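Side-chain contacts in iron binding protein FbpA (Mannheimia haemolytica, PDB 1Q35), which binds ferric iron in the bacterial periplasm and, as a solute-binding protein, probably hands it on to a membrane transporter for uptake: residues E65-D70 against D93-L98; V234-H239 against N245-I250. One frame throughout, in Å; residues are numbered along the deposited sequence.

Contact 1 (E65-D70 against D93-L98)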
ATOM      1  N   GLU A  65      11.422  -0.238  -8.325  1.00 11.59           N
ATOM      2  CA  GLU A  65      12.720   0.382  -8.059  1.00 12.21           C
ATOM      3  C   GLU A  65      13.772  -0.707  -7.832  1.00 12.23           C
ATOM      4  O   GLU A  65      14.872  -0.655  -8.392  1.00 12.94           O
ATOM      5  CB  GLU A  65      12.658   1.301  -6.836  1.00 12.44           C
ATOM      6  CG  GLU A  65      13.980   1.997  -6.525  1.00 13.65           C
ATOM      7  CD  GLU A  65      13.991   2.713  -5.186  1.00 15.69           C
ATOM      8  OE1 GLU A  65      15.065   3.240  -4.811  1.00 18.52           O
ATOM      9  OE2 GLU A  65      12.942   2.753  -4.504  1.00 17.05           O
ATOM     10  N   ILE A  66      13.422  -1.694  -7.015  1.00 12.08           N
ATOM     11  CA  ILE A  66      14.327  -2.787  -6.667  1.00 12.34           C
ATOM     12  C   ILE A  66      14.619  -3.659  -7.885  1.00 12.44           C
ATOM     13  O   ILE A  66      15.778  -3.969  -8.182  1.00 12.68           O
ATOM     14  CB  ILE A  66      13.721  -3.625  -5.508  1.00 12.63           C
ATOM     15  CG1 ILE A  66      13.671  -2.794  -4.220  1.00 13.03           C
ATOM     16  CG2 ILE A  66      14.515  -4.910  -5.286  1.00 12.64           C
ATOM     17  CD1 ILE A  66      12.678  -3.295  -3.193  1.00 13.89           C
ATOM     18  N   VAL A  67      13.569  -4.035  -8.598  1.00 12.48           N
ATOM     19  CA  VAL A  67      13.686  -4.925  -9.744  1.00 13.05           C
ATOM     20  C   VAL A  67      14.442  -4.246 -10.894  1.00 13.63           C
ATOM     21  O   VAL A  67      15.324  -4.864 -11.502  1.00 14.05           O
ATOM     22  CB  VAL A  67      12.290  -5.420 -10.177  1.00 13.01           C
ATOM     23  CG1 VAL A  67      12.341  -6.162 -11.507  1.00 13.40           C
ATOM     24  CG2 VAL A  67      11.701  -6.321  -9.088  1.00 13.19           C
ATOM     25  N   ASN A  68      14.131  -2.978 -11.159  1.00 14.32           N
ATOM     26  CA  ASN A  68      14.802  -2.202 -12.210  1.00 15.22           C
ATOM     27  C   ASN A  68      16.283  -1.980 -11.930  1.00 15.71           C
ATOM     28  O   ASN A  68      17.073  -1.830 -12.866  1.00 16.42           O
ATOM     29  CB  ASN A  68      14.153  -0.824 -12.396  1.00 15.34           C
ATOM     30  CG  ASN A  68      12.774  -0.890 -13.035  1.00 15.97           C
ATOM     31  OD1 ASN A  68      12.380  -1.899 -13.612  1.00 17.29           O
ATOM     32  ND2 ASN A  68      12.028   0.210 -12.919  1.00 16.18           N
ATOM     33  N   ALA A  69      16.650  -1.949 -10.652  1.00 16.09           N
ATOM     34  CA  ALA A  69      18.043  -1.781 -10.233  1.00 16.46           C
ATOM     35  C   ALA A  69      18.821  -3.105 -10.242  1.00 16.67           C
ATOM     36  O   ALA A  69      19.966  -3.151  -9.787  1.00 17.09           O
ATOM     37  CB  ALA A  69      18.098  -1.148  -8.850  1.00 16.51           C
ATOM     38  N   ASP A  70      18.206  -4.168 -10.763  1.00 16.55           N
ATOM     39  CA  ASP A  70      18.831  -5.491 -10.849  1.00 16.73           C
ATOM     40  C   ASP A  70      19.205  -6.043  -9.473  1.00 16.18           C
ATOM     41  O   ASP A  70      20.230  -6.706  -9.319  1.00 16.34           O
ATOM     42  CB  ASP A  70      20.062  -5.452 -11.771  1.00 17.28           C
ATOM     43  CG  ASP A  70      20.638  -6.826 -12.035  1.00 19.06           C
ATOM     44  OD1 ASP A  70      19.851  -7.775 -12.249  1.00 20.78           O
ATOM     45  OD2 ASP A  70      21.870  -7.051 -12.036  1.00 21.40           O
ATOM     46  N   ASP A  93       8.859 -13.078 -13.306  1.00 14.29           N
ATOM     47  CA  ASP A  93       9.166 -13.856 -12.093  1.00 13.95           C
ATOM     48  C   ASP A  93      10.108 -13.212 -11.065  1.00 12.87           C
ATOM     49  O   ASP A  93      10.678 -13.918 -10.238  1.00 12.67           O
ATOM     50  CB  ASP A  93       9.724 -15.240 -12.469  1.00 14.63           C
ATOM     51  CG  ASP A  93       8.762 -16.063 -13.296  1.00 16.06           C
ATOM     52  OD1 ASP A  93       7.529 -15.874 -13.197  1.00 17.49           O
ATOM     53  OD2 ASP A  93       9.168 -16.952 -14.075  1.00 18.93           O
ATOM     54  N   GLN A  94      10.240 -11.890 -11.066  1.00 12.16           N
ATOM     55  CA  GLN A  94      11.140 -11.229 -10.117  1.00 11.90           C
ATOM     56  C   GLN A  94      10.445 -10.544  -8.934  1.00 11.35           C
ATOM     57  O   GLN A  94      11.119 -10.097  -8.014  1.00 11.27           O
ATOM     58  CB  GLN A  94      12.026 -10.216 -10.837  1.00 12.15           C
ATOM     59  CG  GLN A  94      13.006 -10.836 -11.818  1.00 13.14           C
ATOM     60  CD  GLN A  94      14.127  -9.890 -12.164  1.00 15.01           C
ATOM     61  OE1 GLN A  94      13.959  -9.009 -13.007  1.00 17.08           O
ATOM     62  NE2 GLN A  94      15.263 -10.043 -11.496  1.00 15.93           N
ATOM     63  N   TRP A  95       9.118 -10.449  -8.964  1.00 10.92           N
ATOM     64  CA  TRP A  95       8.365  -9.898  -7.834  1.00 10.70           C
ATOM     65  C   TRP A  95       6.994 -10.548  -7.744  1.00 10.57           C
ATOM     66  O   TRP A  95       6.437 -11.007  -8.736  1.00 10.62           O
ATOM     67  CB  TRP A  95       8.255  -8.366  -7.907  1.00 10.71           C
ATOM     68  CG  TRP A  95       7.500  -7.839  -9.095  1.00 10.89           C
ATOM     69  CD1 TRP A  95       8.034  -7.368 -10.259  1.00 11.52           C
ATOM     70  CD2 TRP A  95       6.075  -7.708  -9.231  1.00 11.21           C
ATOM     71  NE1 TRP A  95       7.035  -6.974 -11.116  1.00 11.41           N
ATOM     72  CE2 TRP A  95       5.821  -7.169 -10.510  1.00 11.46           C
ATOM     73  CE3 TRP A  95       4.982  -8.004  -8.405  1.00 11.44           C
ATOM     74  CZ2 TRP A  95       4.529  -6.921 -10.982  1.00 12.32           C
ATOM     75  CZ3 TRP A  95       3.696  -7.751  -8.875  1.00 11.93           C
ATOM     76  CH2 TRP A  95       3.486  -7.218 -10.152  1.00 12.39           C
ATOM     77  N   PHE A  96       6.444 -10.546  -6.532  1.00 10.27           N
ATOM     78  CA  PHE A  96       5.213 -11.259  -6.217  1.00 10.44           C
ATOM     79  C   PHE A  96       4.349 -10.452  -5.265  1.00 10.11           C
ATOM     80  O   PHE A  96       4.791 -10.055  -4.195  1.00 10.43           O
ATOM     81  CB  PHE A  96       5.546 -12.620  -5.614  1.00 10.96           C
ATOM     82  CG  PHE A  96       6.421 -13.436  -6.501  1.00 11.48           C
ATOM     83  CD1 PHE A  96       7.803 -13.347  -6.402  1.00 12.13           C
ATOM     84  CD2 PHE A  96       5.871 -14.211  -7.507  1.00 11.94           C
ATOM     85  CE1 PHE A  96       8.624 -14.052  -7.269  1.00 12.26           C
ATOM     86  CE2 PHE A  96       6.688 -14.927  -8.369  1.00 12.41           C
ATOM     87  CZ  PHE A  96       8.061 -14.840  -8.251  1.00 12.85           C
ATOM     88  N   GLY A  97       3.118 -10.198  -5.680  1.00  9.49           N
ATOM     89  CA  GLY A  97       2.124  -9.584  -4.819  1.00  9.39           C
ATOM     90  C   GLY A  97       1.582 -10.592  -3.824  1.00  9.48           C
ATOM     91  O   GLY A  97       1.370 -11.759  -4.155  1.00 10.46           O
ATOM     92  N   LEU A  98       1.357 -10.131  -2.595  1.00  9.11           N
ATOM     93  CA  LEU A  98       0.829 -10.956  -1.511  1.00  9.23           C
ATOM     94  C   LEU A  98      -0.554 -10.498  -1.037  1.00  8.98           C
ATOM     95  O   LEU A  98      -1.351 -11.321  -0.596  1.00  9.36           O
ATOM     96  CB  LEU A  98       1.805 -10.950  -0.337  1.00  9.48           C
ATOM     97  CG  LEU A  98       3.150 -11.630  -0.609  1.00 10.24           C
ATOM     98  CD1 LEU A  98       4.094 -11.390   0.554  1.00 10.84           C
ATOM     99  CD2 LEU A  98       2.978 -13.126  -0.869  1.00 11.05           C
TER
HETATM  100  O   HOH W   1      15.484  -6.495 -14.015  1.00 32.97           O
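V67 puts one methyl against each of two neighbouring side chains, Q94 and W95. Its CG1 meets the amide end of Q94, 3.6 Å from OE1, and the two side chains lie at a slant to one another. The other branch, CG2, reaches the pyrrole part of the W95 indole, where it is 4.0 Å from CD1; here valine and tryptophan stand roughly at right angles. CG1 lies anti to the valine's own backbone N (chi1 170°), which leaves CG2 beside that N and directed at the tryptophan. V67 sits in the last turn of helix 60-68, which ends in a Schellman motif: D70, with positive phi, gives its N to V67 O at 3.1 Å, while L71 N reaches back to I66 O. The same V67 O also takes a bond from a water at 3.0 Å, and this water donates a second one to Q94 OE1 at 3.1 Å, bridging helix end and glutamine. Q94 runs out extended beyond CG, carrying its amide to that water, and its side chain also touches A72 and K74. W95 is buried, its side chain touching I60, V63 and M64 of the same helix and L294 and E295 of helix 294-298.

Contact 2 (V234-H239 against N245-I250)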
ATOM      1  N   VAL A 234       6.700  -8.920  -2.356  1.00 10.53           N
ATOM      2  CA  VAL A 234       7.964  -9.488  -1.949  1.00 10.74           C
ATOM      3  C   VAL A 234       8.860  -9.716  -3.151  1.00 10.84           C
ATOM      4  O   VAL A 234       8.389 -10.023  -4.251  1.00 10.77           O
ATOM      5  CB  VAL A 234       7.749 -10.792  -1.149  1.00 11.00           C
ATOM      6  CG1 VAL A 234       7.110 -11.886  -2.004  1.00 11.06           C
ATOM      7  CG2 VAL A 234       9.039 -11.261  -0.528  1.00 11.47           C
ATOM      8  N   VAL A 235      10.152  -9.512  -2.917  1.00 10.92           N
ATOM      9  CA  VAL A 235      11.207  -9.854  -3.856  1.00 11.52           C
ATOM     10  C   VAL A 235      12.252 -10.684  -3.108  1.00 11.46           C
ATOM     11  O   VAL A 235      12.475 -10.489  -1.907  1.00 11.62           O
ATOM     12  CB  VAL A 235      11.865  -8.613  -4.499  0.65 12.07           C
ATOM     13  CG1 VAL A 235      10.817  -7.707  -5.116  0.65 12.51           C
ATOM     14  CG2 VAL A 235      12.712  -7.855  -3.499  0.65 12.70           C
ATOM     15  N   ILE A 236      12.883 -11.620  -3.810  1.00 11.69           N
ATOM     16  CA  ILE A 236      14.055 -12.317  -3.292  1.00 12.09           C
ATOM     17  C   ILE A 236      15.285 -11.614  -3.861  1.00 11.88           C
ATOM     18  O   ILE A 236      15.399 -11.417  -5.069  1.00 11.65           O
ATOM     19  CB  ILE A 236      14.004 -13.830  -3.615  1.00 12.31           C
ATOM     20  CG1 ILE A 236      12.885 -14.473  -2.785  1.00 13.47           C
ATOM     21  CG2 ILE A 236      15.355 -14.491  -3.324  1.00 12.64           C
ATOM     22  CD1 ILE A 236      12.743 -15.972  -2.924  1.00 13.99           C
ATOM     23  N   ALA A 237      16.174 -11.185  -2.972  1.00 12.31           N
ATOM     24  CA  ALA A 237      17.353 -10.426  -3.353  1.00 12.51           C
ATOM     25  C   ALA A 237      18.277 -11.233  -4.262  1.00 12.63           C
ATOM     26  O   ALA A 237      18.392 -12.461  -4.131  1.00 12.45           O
ATOM     27  CB  ALA A 237      18.101  -9.970  -2.115  1.00 12.68           C
ATOM     28  N   LYS A 238      18.957 -10.528  -5.159  1.00 12.94           N
ATOM     29  CA  LYS A 238      19.810 -11.151  -6.172  1.00 13.42           C
ATOM     30  C   LYS A 238      20.836 -12.103  -5.560  1.00 13.34           C
ATOM     31  O   LYS A 238      21.102 -13.171  -6.110  1.00 13.63           O
ATOM     32  CB  LYS A 238      20.539 -10.076  -6.988  1.00 13.83           C
ATOM     33  CG  LYS A 238      21.467 -10.637  -8.072  1.00 15.40           C
ATOM     34  CD  LYS A 238      22.029  -9.540  -8.953  1.00 17.58           C
ATOM     35  CE  LYS A 238      22.910 -10.104 -10.054  1.00 19.31           C
ATOM     36  NZ  LYS A 238      23.622  -9.018 -10.787  1.00 20.74           N
ATOM     37  N   HIS A 239      21.403 -11.717  -4.423  1.00 13.17           N
ATOM     38  CA  HIS A 239      22.500 -12.460  -3.807  1.00 13.81           C
ATOM     39  C   HIS A 239      22.081 -13.181  -2.522  1.00 13.64           C
ATOM     40  O   HIS A 239      22.919 -13.508  -1.679  1.00 13.77           O
ATOM     41  CB  HIS A 239      23.666 -11.505  -3.570  1.00 14.37           C
ATOM     42  CG  HIS A 239      24.220 -10.930  -4.835  1.00 15.71           C
ATOM     43  ND1 HIS A 239      25.017 -11.656  -5.689  1.00 17.27           N
ATOM     44  CD2 HIS A 239      24.064  -9.713  -5.407  1.00 16.99           C
ATOM     45  CE1 HIS A 239      25.342 -10.906  -6.728  1.00 17.82           C
ATOM     46  NE2 HIS A 239      24.779  -9.722  -6.579  1.00 17.73           N
ATOM     47  N   ASN A 245      15.392 -21.249   1.559  1.00 12.97           N
ATOM     48  CA  ASN A 245      14.561 -20.814   2.688  1.00 13.12           C
ATOM     49  C   ASN A 245      13.728 -19.578   2.339  1.00 13.01           C
ATOM     50  O   ASN A 245      12.586 -19.449   2.786  1.00 13.53           O
ATOM     51  CB  ASN A 245      15.425 -20.547   3.925  1.00 13.52           C
ATOM     52  CG  ASN A 245      15.967 -21.827   4.551  1.00 13.68           C
ATOM     53  OD1 ASN A 245      15.507 -22.925   4.244  1.00 14.40           O
ATOM     54  ND2 ASN A 245      16.939 -21.681   5.444  1.00 14.92           N
ATOM     55  N   ALA A 246      14.293 -18.683   1.535  1.00 12.60           N
ATOM     56  CA  ALA A 246      13.573 -17.496   1.074  1.00 12.45           C
ATOM     57  C   ALA A 246      12.391 -17.902   0.203  1.00 12.65           C
ATOM     58  O   ALA A 246      11.304 -17.337   0.330  1.00 12.74           O
ATOM     59  CB  ALA A 246      14.501 -16.567   0.316  1.00 12.47           C
ATOM     60  N   VAL A 247      12.589 -18.887  -0.666  1.00 12.97           N
ATOM     61  CA  VAL A 247      11.513 -19.375  -1.515  1.00 13.48           C
ATOM     62  C   VAL A 247      10.426 -20.009  -0.652  1.00 13.46           C
ATOM     63  O   VAL A 247       9.241 -19.775  -0.883  1.00 13.49           O
ATOM     64  CB  VAL A 247      12.024 -20.368  -2.581  1.00 13.79           C
ATOM     65  CG1 VAL A 247      10.870 -21.068  -3.283  1.00 14.55           C
ATOM     66  CG2 VAL A 247      12.885 -19.638  -3.596  1.00 14.11           C
ATOM     67  N   LYS A 248      10.813 -20.784   0.357  1.00 13.52           N
ATOM     68  CA  LYS A 248       9.827 -21.377   1.256  1.00 14.08           C
ATOM     69  C   LYS A 248       9.010 -20.309   1.993  1.00 13.72           C
ATOM     70  O   LYS A 248       7.814 -20.490   2.204  1.00 14.02           O
ATOM     71  CB  LYS A 248      10.495 -22.335   2.242  1.00 14.68           C
ATOM     72  CG  LYS A 248      10.903 -23.658   1.592  1.00 16.47           C
ATOM     73  CD  LYS A 248      11.653 -24.574   2.542  1.00 18.84           C
ATOM     74  CE  LYS A 248      11.970 -25.912   1.876  1.00 20.12           C
ATOM     75  NZ  LYS A 248      13.134 -26.606   2.498  1.00 21.26           N
ATOM     76  N   LEU A 249       9.647 -19.203   2.363  1.00 13.02           N
ATOM     77  CA  LEU A 249       8.938 -18.103   3.018  1.00 12.69           C
ATOM     78  C   LEU A 249       7.903 -17.466   2.091  1.00 12.56           C
ATOM     79  O   LEU A 249       6.752 -17.277   2.493  1.00 12.91           O
ATOM     80  CB  LEU A 249       9.907 -17.041   3.536  1.00 12.57           C
ATOM     81  CG  LEU A 249       9.249 -15.788   4.134  1.00 12.36           C
ATOM     82  CD1 LEU A 249       8.273 -16.132   5.255  1.00 12.26           C
ATOM     83  CD2 LEU A 249      10.296 -14.836   4.638  1.00 12.74           C
ATOM     84  N   ILE A 250       8.278 -17.139   0.858  1.00 12.36           N
ATOM     85  CA  ILE A 250       7.325 -16.462  -0.014  1.00 12.56           C
ATOM     86  C   ILE A 250       6.223 -17.418  -0.474  1.00 12.41           C
ATOM     87  O   ILE A 250       5.075 -17.012  -0.613  1.00 12.45           O
ATOM     88  CB  ILE A 250       8.016 -15.682  -1.172  1.00 12.76           C
ATOM     89  CG1 ILE A 250       8.650 -16.593  -2.219  1.00 13.31           C
ATOM     90  CG2 ILE A 250       9.066 -14.740  -0.614  1.00 13.22           C
ATOM     91  CD1 ILE A 250       9.090 -15.831  -3.447  1.00 13.85           C
TER
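A strand of the central sheet, 228-236, turns back through a short connection into helix 243-254; the axes of strand 234-236 and helix 245-250 run antiparallel, 165° apart in direction, and come within 9.4 Å. I236 and V234, two residues apart and so on the same face of the strand, point at the helix. I236 reaches in with its CD1, its chain fully extended (chi2 -177°), and that methyl is 3.7 Å from A246 CB. It also meets V247 CG2 and the CD1 of I250, the two isoleucines crossing at a slant. The small A246 lets the methyl come down to the helix backbone, 3.7 Å from V247 N. One turn further along, I250 CG2 is 3.5 Å from V234 CG2, tighter than usual van der Waals contact, and 3.7 Å from V234 CG1. I250 has CG1 between its backbone N and carbonyl carbon (chi1 70°), which sends CD1 to I236 while CG2 takes V234. V54 and L56 of strand 54-57 and F96 of strand 96-108 close in around the valine. A helix that follows a sheet strand, runs back antiparallel to it and covers its face is the layering of an alpha/beta lobe in periplasmic binding proteins.

Contact 1 and contact 2 meet the same sheet, in which strands 96-108 and 228-236 run antiparallel as neighbours; their centres are about 11 Å apart. The two are joined directly: F96 O and V234 N lie 2.9 Å apart, a probable hydrogen bond, and D70 at the helix end makes a salt bridge to K238 just past the strand. Between V234 and I236, V235 turns away from helix 243-254, and its side chain, which has two conformers, lies on the W95 side. Contact 2 is buried, and its side-chain contacts are all aliphatic. Contact 1 is only partly buried, and mixes a valine and an indole with an amide and a bridging water.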